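PDB 4S1H: pyridoxal kinase from Entamoeba histolytica, which probably phosphorylates pyridoxal at the expense of ATP, yielding the cofactor pyridoxal 5'-phosphate. Local coordinates for residues A237-R240 / A241-L245. Residues are numbered along the deposited sequence; the frame is centred on the assembly and turned at random.
Sequences AVNR and AISTL. With ADP (adenosine-5'-diphosphate), chain C.
Two successive turns of helix 234-250, one side of which lines the ADP pocket, meet where Ser243 folds back onto Asn239. The carbonyl oxygen Asn239 O accepts twice: Ser243 N donates the usual helical bond at 2.9 Å, and Ser243 OG adds a second at 2.8 Å. The hydroxyl stands above the carbonyl plane, 37° out of it, on the face opposite Ser243 N. Serine suits the place because OG, lying beside its own backbone N (chi1 -61°), is turned toward the preceding turn, where Asn239 O lies; it is also hydrogen-bonded to Ser273 N. The side-chain amide of Asn239 offers ND2 to Phe274 O, so these two polar residues fasten the helix to the loop around 273-274. In this ribokinase-like fold, the apolar flank faces strands 186-193 and 202-207 as well as the nucleotide. There Val238 and Ile242 lie side by side, CG1 to CG1 at 4.1 Å, and both touch Leu189. Ile242 is long enough to reach onward, bringing CD1 within 3.4 Å of ADP O3', while Leu245 CD2 lies against the ribose ring oxygen. Small Ala237 and Ala241 let helix 216-229 come close, and Ala241 N bonds to Ala237 O at 3.0 Å. Arg240, partly exposed, stretches from CG to NE toward Glu272, its salt-bridge partner, and makes a cation-pi contact with Trp227.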
loop_
_atom_site.group_PDB
_atom_site.type_symbol
_atom_site.label_atom_id
_atom_site.label_comp_id
_atom_site.label_asym_id
_atom_site.label_seq_id
_atom_site.Cartn_x
_atom_site.Cartn_y
_atom_site.Cartn_z
ATOM N N ALA A 237 -23.020 8.052 -2.663
ATOM C CA ALA A 237 -21.700 7.404 -2.614
ATOM C C ALA A 237 -21.474 6.579 -3.878
ATOM O O ALA A 237 -20.434 6.653 -4.508
ATOM C CB ALA A 237 -21.541 6.537 -1.363
ATOM N N VAL A 238 -22.501 5.835 -4.284
ATOM C CA VAL A 238 -22.380 5.026 -5.500
ATOM C C VAL A 238 -22.184 5.911 -6.746
ATOM O O VAL A 238 -21.305 5.658 -7.592
ATOM C CB VAL A 238 -23.616 4.138 -5.719
ATOM C CG1 VAL A 238 -23.595 3.464 -7.093
ATOM C CG2 VAL A 238 -23.719 3.077 -4.633
ATOM N N ASN A 239 -22.987 6.973 -6.846
ATOM C CA ASN A 239 -22.924 7.876 -8.006
ATOM C C ASN A 239 -21.561 8.556 -8.086
ATOM O O ASN A 239 -20.952 8.619 -9.139
ATOM C CB ASN A 239 -24.058 8.896 -7.926
ATOM C CG ASN A 239 -24.404 9.508 -9.278
ATOM O OD1 ASN A 239 -23.553 9.650 -10.170
ATOM N ND2 ASN A 239 -25.633 9.940 -9.406
ATOM N N ARG A 240 -21.053 9.026 -6.945
ATOM C CA ARG A 240 -19.718 9.642 -6.927
ATOM C C ARG A 240 -18.644 8.649 -7.334
ATOM O O ARG A 240 -17.748 8.969 -8.103
ATOM C CB ARG A 240 -19.377 10.172 -5.543
ATOM C CG ARG A 240 -20.176 11.382 -5.143
ATOM C CD ARG A 240 -19.722 11.919 -3.786
ATOM N NE ARG A 240 -20.575 13.003 -3.340
ATOM C CZ ARG A 240 -20.368 13.752 -2.243
ATOM N NH1 ARG A 240 -19.327 13.536 -1.466
ATOM N NH2 ARG A 240 -21.216 14.732 -1.948
ATOM N N ALA A 241 -18.754 7.423 -6.830
ATOM C CA ALA A 241 -17.777 6.394 -7.103
ATOM C C ALA A 241 -17.773 6.019 -8.588
ATOM O O ALA A 241 -16.705 5.983 -9.202
ATOM C CB ALA A 241 -17.985 5.178 -6.215
ATOM N N ILE A 242 -18.959 5.840 -9.180
ATOM C CA ILE A 242 -19.050 5.475 -10.587
ATOM C C ILE A 242 -18.589 6.625 -11.467
ATOM O O ILE A 242 -17.924 6.406 -12.477
ATOM C CB ILE A 242 -20.504 5.060 -10.945
ATOM C CG1 ILE A 242 -20.847 3.787 -10.158
ATOM C CG2 ILE A 242 -20.746 4.971 -12.458
ATOM C CD1 ILE A 242 -20.371 2.475 -10.713
ATOM N N SER A 243 -18.888 7.848 -11.048
ATOM C CA SER A 243 -18.461 9.047 -11.758
ATOM C C SER A 243 -16.973 9.201 -11.760
ATOM O O SER A 243 -16.376 9.443 -12.816
ATOM C CB SER A 243 -19.171 10.299 -11.225
ATOM O OG SER A 243 -20.581 10.172 -11.403
ATOM N N THR A 244 -16.360 9.061 -10.583
ATOM C CA THR A 244 -14.908 9.147 -10.461
ATOM C C THR A 244 -14.235 8.047 -11.278
ATOM O O THR A 244 -13.261 8.299 -11.983
ATOM C CB THR A 244 -14.509 9.109 -8.989
ATOM O OG1 THR A 244 -15.054 10.271 -8.349
ATOM C CG2 THR A 244 -12.991 9.092 -8.817
ATOM N N LEU A 245 -14.815 6.851 -11.258
ATOM C CA LEU A 245 -14.265 5.752 -12.063
ATOM C C LEU A 245 -14.307 6.031 -13.565
ATOM O O LEU A 245 -13.352 5.705 -14.290
ATOM C CB LEU A 245 -14.995 4.452 -11.731
ATOM C CG LEU A 245 -14.363 3.090 -12.025
ATOM C CD1 LEU A 245 -12.857 3.006 -11.865
ATOM C CD2 LEU A 245 -15.031 2.066 -11.117
HETATM P PB ADP C . -14.977 -6.047 -11.698
HETATM O O1B ADP C . -15.387 -6.856 -12.908
HETATM O O2B ADP C . -13.509 -5.657 -11.705
HETATM O O3B ADP C . -15.500 -6.653 -10.433
HETATM P PA ADP C . -16.822 -4.177 -12.927
HETATM O O1A ADP C . -18.207 -4.481 -12.423
HETATM O O2A ADP C . -16.393 -4.706 -14.255
HETATM O O3A ADP C . -15.737 -4.638 -11.814
HETATM O "O5'" ADP C . -16.587 -2.612 -12.928
HETATM C "C5'" ADP C . -16.791 -1.777 -11.807
HETATM C "C4'" ADP C . -17.235 -0.442 -12.332
HETATM O "O4'" ADP C . -16.236 0.074 -13.212
HETATM C "C3'" ADP C . -18.503 -0.563 -13.169
HETATM O "O3'" ADP C . -19.675 -0.408 -12.360
HETATM C "C2'" ADP C . -18.321 0.528 -14.179
HETATM O "O2'" ADP C . -18.746 1.767 -13.628
HETATM C "C1'" ADP C . -16.820 0.601 -14.395
HETATM N N9 ADP C . -16.319 -0.130 -15.582
HETATM C C8 ADP C . -15.687 -1.310 -15.654
HETATM N N7 ADP C . -15.360 -1.626 -16.931
HETATM C C5 ADP C . -15.786 -0.613 -17.698
HETATM C C6 ADP C . -15.756 -0.281 -19.142
HETATM N N6 ADP C . -15.195 -1.146 -20.013
HETATM N N1 ADP C . -16.321 0.884 -19.524
HETATM C C2 ADP C . -16.891 1.746 -18.636
HETATM N N3 ADP C . -16.943 1.507 -17.310
HETATM C C4 ADP C . -16.414 0.368 -16.804
#